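Local coordinates for cephalosporin hydroxylase CMCI (Streptomyces clavuligerus, PDB 2BM8) that takes part in cephamycin biosynthesis as the cephalosporin hydroxylase CmcI and probably binds S-adenosylmethionine, at the interface of chains A and B and the interface of chains A and C. Residues are numbered along the deposited sequence; one frame, centred on the assembly and turned at random. Chains: chain A/B/C, Cephalosporin hydroxylase CMCI.

Contact 1 and contact 2 lie about 55 Å apart, measured between the centres of their C-alpha atoms, and join chain A to two different copies of the same protein in a deposited assembly of six. Contact 1 uses the loop residue A:Arg34 and the start of strand 35-37 of chain A against strands 211-214 and 228-231 of chain B; contact 2 sets the end of helix 197-205 and the loop after it against the N-terminal segment of chain C. They share no residue. Each interface is two-fold symmetric, so every patch has a twin with the chains exchanged, and two distinct dyads in one chain could build the hexamer.

Contact 1: the interface of chains A and B. Residues chain A 34-35; chain B 182, 212-215, 230.
A:Asp35 and B:Ser212 bring their CB atoms to 3.8 Å, a small apolar centre in an otherwise polar patch of this Rhamnosyl O-methyltransferase/CmcI family protein; the deposited assembly may reflect the biological oligomer. Strand 35-37 of chain A begins here and pairs antiparallel with strand 211-214 of chain B, A:Asp35 forming the bridge with B:Asp214. Beside it, the amide N of B:Met215 gives a nearly straight hydrogen bond to A:Arg34 O, 2.8 Å long; with the bridge, this continues the strand pairing across the chains.

Farther out, A:Asp35 OD1 is gripped from opposite faces of its carboxylate. B:Ser212 OG donates to OD1 over 2.7 Å, coming from above the plane, while B:Arg230 NH2 makes a salt bridge with OD1 at 3.0 Å, on the syn side but tilted from the carboxylate plane. The guanidinium and carboxylate planes are turned 56° apart, and B:Arg230 NE to OD1 and NH2 to OD2 are weak hydrogen bonds.

The opposite pairing has A:Arg34 holding B:Asp214 side-on. A:Arg34 NE reaches B:Asp214 OD1 at 3.0 Å and NH2 reaches OD2 at 3.1 Å, both acceptors lying near the guanidinium plane. With CG anti to the backbone N (chi1 -176°) and a bend at chi2, the arginine chain crosses the aspartate obliquely and turns its NE/NH2 edge to the carboxylate. B:Tyr182 OH also donates to B:Asp214 OD2, at 2.5 Å, and thereby fixes the carboxylate from within chain B. Replacing A:Arg34 with an alanine would probably leave B:Asp214 without its charged mate in chain A, with B:Tyr182 and B:Arg230 still beside OD2 but the carboxylate freer to turn.

B:Arg230 NH1 lies over one face of the A:Arg34 guanidinium, offset toward the rim, 3.5 Å from A:Arg34 NH2. B:Arg230 also pairs with B:Asp214 OD2 within its chain, and the two carboxylates probably offset the closeness of the cations.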
ATOM      1  N   ARG A  34      13.675 -27.047  -7.743  1.00 18.65           N
ATOM      2  CA  ARG A  34      12.267 -27.269  -8.038  1.00 19.05           C
ATOM      3  C   ARG A  34      11.583 -28.047  -6.900  1.00 19.08           C
ATOM      4  O   ARG A  34      10.397 -27.829  -6.599  1.00 19.05           O
ATOM      5  CB  ARG A  34      12.101 -28.002  -9.365  1.00 19.02           C
ATOM      6  CG  ARG A  34      10.672 -28.156  -9.717  1.00 19.53           C
ATOM      7  CD  ARG A  34      10.362 -28.173 -11.186  1.00 20.39           C
ATOM      8  NE  ARG A  34       8.931 -28.417 -11.352  1.00 20.00           N
ATOM      9  CZ  ARG A  34       8.353 -28.792 -12.475  1.00 20.63           C
ATOM     10  NH1 ARG A  34       9.062 -28.981 -13.574  1.00 19.86           N
ATOM     11  NH2 ARG A  34       7.037 -28.981 -12.494  1.00 22.12           N
ATOM     12  N   ASP A  35      12.349 -28.935  -6.268  1.00 18.86           N
ATOM     13  CA  ASP A  35      11.862 -29.757  -5.175  1.00 19.30           C
ATOM     14  C   ASP A  35      12.376 -29.256  -3.826  1.00 19.02           C
ATOM     15  O   ASP A  35      13.527 -29.511  -3.436  1.00 19.35           O
ATOM     16  CB  ASP A  35      12.282 -31.208  -5.383  1.00 19.43           C
ATOM     17  CG  ASP A  35      11.560 -31.862  -6.537  1.00 20.76           C
ATOM     18  OD1 ASP A  35      10.311 -31.724  -6.641  1.00 22.70           O
ATOM     19  OD2 ASP A  35      12.171 -32.530  -7.400  1.00 23.52           O
TER
ATOM     20  N   TYR B 182       0.825 -35.801  -8.157  1.00 13.99           N
ATOM     21  CA  TYR B 182       0.668 -34.628  -7.322  1.00 13.96           C
ATOM     22  C   TYR B 182      -0.328 -34.886  -6.193  1.00 13.76           C
ATOM     23  O   TYR B 182      -1.309 -35.592  -6.367  1.00 14.08           O
ATOM     24  CB  TYR B 182       0.220 -33.447  -8.178  1.00 14.19           C
ATOM     25  CG  TYR B 182       1.364 -32.764  -8.899  1.00 15.54           C
ATOM     26  CD1 TYR B 182       1.808 -33.211 -10.134  1.00 16.59           C
ATOM     27  CD2 TYR B 182       2.012 -31.675  -8.335  1.00 16.51           C
ATOM     28  CE1 TYR B 182       2.861 -32.581 -10.787  1.00 16.51           C
ATOM     29  CE2 TYR B 182       3.058 -31.048  -8.984  1.00 16.74           C
ATOM     30  CZ  TYR B 182       3.474 -31.500 -10.204  1.00 16.64           C
ATOM     31  OH  TYR B 182       4.523 -30.876 -10.828  1.00 18.18           O
ATOM     32  N   SER B 212       7.634 -33.639  -1.997  1.00 13.26           N
ATOM     33  CA  SER B 212       8.356 -32.384  -2.137  1.00 13.58           C
ATOM     34  C   SER B 212       7.338 -31.281  -2.391  1.00 13.16           C
ATOM     35  O   SER B 212       6.255 -31.556  -2.890  1.00 13.39           O
ATOM     36  CB  SER B 212       9.308 -32.448  -3.337  1.00 13.74           C
ATOM     37  OG  SER B 212       8.591 -32.211  -4.568  1.00 14.98           O
ATOM     38  N   MET B 213       7.677 -30.046  -2.046  1.00 12.65           N
ATOM     39  CA  MET B 213       6.911 -28.899  -2.518  1.00 12.60           C
ATOM     40  C   MET B 213       7.456 -28.477  -3.881  1.00 12.71           C
ATOM     41  O   MET B 213       8.639 -28.151  -4.010  1.00 12.80           O
ATOM     42  CB  MET B 213       6.998 -27.733  -1.543  1.00 12.21           C
ATOM     43  CG  MET B 213       6.184 -26.536  -1.984  1.00 12.12           C
ATOM     44  SD  MET B 213       5.851 -25.386  -0.660  1.00 12.47           S
ATOM     45  CE  MET B 213       7.505 -25.111  -0.031  1.00 12.14           C
ATOM     46  N   ASP B 214       6.591 -28.482  -4.894  1.00 12.67           N
ATOM     47  CA  ASP B 214       6.975 -28.134  -6.249  1.00 12.96           C
ATOM     48  C   ASP B 214       7.010 -26.622  -6.415  1.00 13.24           C
ATOM     49  O   ASP B 214       5.984 -25.980  -6.504  1.00 13.68           O
ATOM     50  CB  ASP B 214       5.989 -28.742  -7.237  1.00 13.09           C
ATOM     51  CG  ASP B 214       6.394 -28.518  -8.678  1.00 13.69           C
ATOM     52  OD1 ASP B 214       7.322 -27.732  -8.933  1.00 15.98           O
ATOM     53  OD2 ASP B 214       5.840 -29.087  -9.629  1.00 14.22           O
ATOM     54  N   MET B 215       8.206 -26.064  -6.505  1.00 13.54           N
ATOM     55  CA  MET B 215       8.386 -24.621  -6.452  1.00 13.34           C
ATOM     56  C   MET B 215       8.053 -23.890  -7.736  1.00 13.72           C
ATOM     57  O   MET B 215       7.971 -22.666  -7.719  1.00 14.08           O
ATOM     58  CB  MET B 215       9.813 -24.290  -6.049  1.00 12.87           C
ATOM     59  CG  MET B 215      10.166 -24.765  -4.670  1.00 12.23           C
ATOM     60  SD  MET B 215       9.071 -24.176  -3.383  1.00 11.08           S
ATOM     61  CE  MET B 215       9.738 -22.502  -3.164  1.00 11.15           C
ATOM     62  N   ARG B 230       4.390 -33.119  -4.640  1.00 18.72           N
ATOM     63  CA  ARG B 230       4.431 -34.299  -5.496  1.00 19.51           C
ATOM     64  C   ARG B 230       5.352 -35.397  -4.973  1.00 20.08           C
ATOM     65  O   ARG B 230       6.169 -35.193  -4.088  1.00 19.70           O
ATOM     66  CB  ARG B 230       4.786 -33.925  -6.938  1.00 19.53           C
ATOM     67  CG  ARG B 230       6.058 -33.161  -7.092  1.00 20.44           C
ATOM     68  CD  ARG B 230       6.502 -32.987  -8.539  1.00 22.01           C
ATOM     69  NE  ARG B 230       7.937 -32.712  -8.616  1.00 23.93           N
ATOM     70  CZ  ARG B 230       8.553 -32.210  -9.679  1.00 25.60           C
ATOM     71  NH1 ARG B 230       7.878 -31.927 -10.784  1.00 27.39           N
ATOM     72  NH2 ARG B 230       9.855 -31.986  -9.642  1.00 25.47           N
TER

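Contact 2: the interface of chains A and C. Residues chain A 202-203, 206-208; chain C 3-4, 7, 9.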
ATOM      1  N   GLU A 202     -12.894  13.953 -27.313  1.00 23.34           N
ATOM      2  CA  GLU A 202     -13.590  14.443 -28.500  1.00 23.46           C
ATOM      3  C   GLU A 202     -13.844  13.293 -29.467  1.00 23.07           C
ATOM      4  O   GLU A 202     -14.971  13.107 -29.917  1.00 23.08           O
ATOM      5  CB  GLU A 202     -12.769  15.540 -29.199  1.00 23.59           C
ATOM      6  CG  GLU A 202     -13.499  16.243 -30.331  1.00 24.76           C
ATOM      7  CD  GLU A 202     -12.609  17.176 -31.144  1.00 26.96           C
ATOM      8  OE1 GLU A 202     -11.518  17.573 -30.663  1.00 28.35           O
ATOM      9  OE2 GLU A 202     -13.016  17.522 -32.276  1.00 28.22           O
ATOM     10  N   TYR A 203     -12.796  12.514 -29.748  1.00 22.70           N
ATOM     11  CA  TYR A 203     -12.838  11.447 -30.749  1.00 22.52           C
ATOM     12  C   TYR A 203     -13.785  10.326 -30.343  1.00 22.27           C
ATOM     13  O   TYR A 203     -14.576   9.868 -31.156  1.00 22.47           O
ATOM     14  CB  TYR A 203     -11.431  10.869 -31.002  1.00 22.61           C
ATOM     15  CG  TYR A 203     -10.449  11.778 -31.744  1.00 22.70           C
ATOM     16  CD1 TYR A 203      -9.179  11.319 -32.080  1.00 22.56           C
ATOM     17  CD2 TYR A 203     -10.780  13.094 -32.098  1.00 22.75           C
ATOM     18  CE1 TYR A 203      -8.271  12.133 -32.753  1.00 22.65           C
ATOM     19  CE2 TYR A 203      -9.873  13.912 -32.766  1.00 22.60           C
ATOM     20  CZ  TYR A 203      -8.624  13.425 -33.087  1.00 23.16           C
ATOM     21  OH  TYR A 203      -7.725  14.234 -33.743  1.00 24.00           O
ATOM     22  N   ALA A 206     -17.393  11.360 -30.460  1.00 21.19           N
ATOM     23  CA  ALA A 206     -18.009  11.349 -31.778  1.00 21.16           C
ATOM     24  C   ALA A 206     -18.831  10.087 -32.038  1.00 21.09           C
ATOM     25  O   ALA A 206     -19.719  10.092 -32.889  1.00 21.45           O
ATOM     26  CB  ALA A 206     -16.944  11.504 -32.848  1.00 21.33           C
ATOM     27  N   PHE A 207     -18.529   9.007 -31.321  1.00 20.79           N
ATOM     28  CA  PHE A 207     -19.263   7.745 -31.475  1.00 20.44           C
ATOM     29  C   PHE A 207     -20.426   7.586 -30.474  1.00 20.20           C
ATOM     30  O   PHE A 207     -20.948   6.493 -30.331  1.00 20.16           O
ATOM     31  CB  PHE A 207     -18.298   6.542 -31.366  1.00 20.07           C
ATOM     32  CG  PHE A 207     -17.232   6.511 -32.432  1.00 19.54           C
ATOM     33  CD1 PHE A 207     -16.099   7.314 -32.326  1.00 19.31           C
ATOM     34  CD2 PHE A 207     -17.358   5.679 -33.540  1.00 19.08           C
ATOM     35  CE1 PHE A 207     -15.106   7.287 -33.298  1.00 18.37           C
ATOM     36  CE2 PHE A 207     -16.377   5.644 -34.519  1.00 18.89           C
ATOM     37  CZ  PHE A 207     -15.246   6.453 -34.398  1.00 19.18           C
ATOM     38  N   ARG A 208     -20.849   8.667 -29.816  1.00 20.08           N
ATOM     39  CA  ARG A 208     -21.872   8.578 -28.761  1.00 20.05           C
ATOM     40  C   ARG A 208     -23.230   8.024 -29.212  1.00 19.99           C
ATOM     41  O   ARG A 208     -23.952   7.451 -28.402  1.00 19.87           O
ATOM     42  CB  ARG A 208     -22.069   9.925 -28.038  1.00 20.10           C
ATOM     43  CG  ARG A 208     -22.584  11.087 -28.892  1.00 20.62           C
ATOM     44  CD  ARG A 208     -22.365  12.462 -28.247  1.00 21.51           C
ATOM     45  NE  ARG A 208     -22.901  13.564 -29.061  1.00 23.45           N
ATOM     46  CZ  ARG A 208     -22.219  14.274 -29.979  1.00 24.71           C
ATOM     47  NH1 ARG A 208     -20.929  14.029 -30.240  1.00 24.60           N
ATOM     48  NH2 ARG A 208     -22.841  15.245 -30.651  1.00 24.57           N
TER
ATOM     49  N   ASP C   3     -21.186  12.650 -35.810  1.00 40.43           N
ATOM     50  CA  ASP C   3     -19.889  13.375 -35.755  1.00 40.19           C
ATOM     51  C   ASP C   3     -18.633  12.587 -36.195  1.00 39.79           C
ATOM     52  O   ASP C   3     -17.666  13.181 -36.674  1.00 39.58           O
ATOM     53  CB  ASP C   3     -19.649  13.927 -34.327  1.00 40.31           C
ATOM     54  CG  ASP C   3     -19.336  15.423 -34.306  1.00 40.52           C
ATOM     55  OD1 ASP C   3     -20.134  16.220 -34.854  1.00 40.56           O
ATOM     56  OD2 ASP C   3     -18.319  15.894 -33.745  1.00 40.78           O
ATOM     57  N   TYR C   4     -18.646  11.268 -36.004  1.00 39.49           N
ATOM     58  CA  TYR C   4     -17.522  10.387 -36.365  1.00 39.03           C
ATOM     59  C   TYR C   4     -17.273  10.291 -37.882  1.00 39.29           C
ATOM     60  O   TYR C   4     -16.122  10.300 -38.329  1.00 39.13           O
ATOM     61  CB  TYR C   4     -17.735   8.975 -35.770  1.00 38.75           C
ATOM     62  CG  TYR C   4     -18.840   8.171 -36.439  1.00 36.99           C
ATOM     63  CD1 TYR C   4     -18.556   7.314 -37.493  1.00 35.49           C
ATOM     64  CD2 TYR C   4     -20.168   8.284 -36.026  1.00 35.23           C
ATOM     65  CE1 TYR C   4     -19.555   6.595 -38.118  1.00 35.06           C
ATOM     66  CE2 TYR C   4     -21.179   7.562 -36.646  1.00 34.67           C
ATOM     67  CZ  TYR C   4     -20.864   6.720 -37.691  1.00 34.28           C
ATOM     68  OH  TYR C   4     -21.851   5.997 -38.308  1.00 33.09           O
ATOM     69  N   GLN C   7     -15.340  13.451 -39.456  1.00 41.04           N
ATOM     70  CA  GLN C   7     -14.282  13.933 -38.555  1.00 40.83           C
ATOM     71  C   GLN C   7     -12.926  13.328 -38.919  1.00 40.59           C
ATOM     72  O   GLN C   7     -12.807  12.119 -39.131  1.00 40.31           O
ATOM     73  CB  GLN C   7     -14.617  13.619 -37.096  1.00 40.84           C
ATOM     74  CG  GLN C   7     -13.475  13.894 -36.104  1.00 41.19           C
ATOM     75  CD  GLN C   7     -13.889  14.718 -34.881  1.00 41.72           C
ATOM     76  OE1 GLN C   7     -13.052  15.402 -34.289  1.00 41.83           O
ATOM     77  NE2 GLN C   7     -15.163  14.642 -34.497  1.00 41.56           N
ATOM     78  N   PHE C   9      -9.382  12.151 -38.008  1.00 39.32           N
ATOM     79  CA  PHE C   9      -8.750  11.617 -36.796  1.00 38.78           C
ATOM     80  C   PHE C   9      -7.220  11.618 -36.869  1.00 38.59           C
ATOM     81  O   PHE C   9      -6.636  10.840 -37.623  1.00 38.80           O
ATOM     82  CB  PHE C   9      -9.234  10.189 -36.547  1.00 38.42           C
ATOM     83  CG  PHE C   9     -10.707  10.088 -36.268  1.00 37.52           C
ATOM     84  CD1 PHE C   9     -11.578   9.569 -37.220  1.00 36.24           C
ATOM     85  CD2 PHE C   9     -11.223  10.490 -35.045  1.00 36.42           C
ATOM     86  CE1 PHE C   9     -12.941   9.463 -36.956  1.00 36.16           C
ATOM     87  CE2 PHE C   9     -12.585  10.385 -34.771  1.00 36.29           C
ATOM     88  CZ  PHE C   9     -13.447   9.871 -35.731  1.00 35.74           C
TER
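The C-terminal end of helix 197-205 of chain A and the loop that follows it pack against the N-terminal segment of chain C, residues 3 to 9, whose contacting residues are all loop, in an assembly that may reflect the biological oligomer. Aromatic rings and the A:Ala206 methyl carry much of the contact. C:Phe9 turns its CD2 edge onto one face of the A:Tyr203 ring, 3.6 Å from A:Tyr203 CG and offset toward the rim; the planes stand 86° apart, an edge-to-face pair. The far end of the same phenylalanine, CZ, touches A:Phe207 CE1 at 3.9 Å, so this ring bridges two aromatic residues of chain A.

A:Phe207 in turn offers a face to C:Tyr4, whose CB sits over the ring centre, 3.8 Å from A:Phe207 CZ, in a CH-pi contact. The chi1 of 71° places C:Tyr4 CG between its backbone N and carbonyl carbon, sending the tyrosine ring away past the CE2 side of the phenylalanine. A:Ala206 CB fits against the chain C backbone, 3.7 Å from C:Tyr4 CA, and a weak hydrogen bond runs from C:Tyr4 N to A:Ala206 O.

Polar pairing is sparse. Opposite charges of A:Arg208 and C:Asp3 lie near each other without touching. C:Gln7 OE1 and A:Glu202 OE2, both acceptors as built, make a doubtful close pair at 2.9 Å, and the amide may be turned over. The buried C:Gln7 also packs its amide NE2 4.0 Å from A:Ala206 CB.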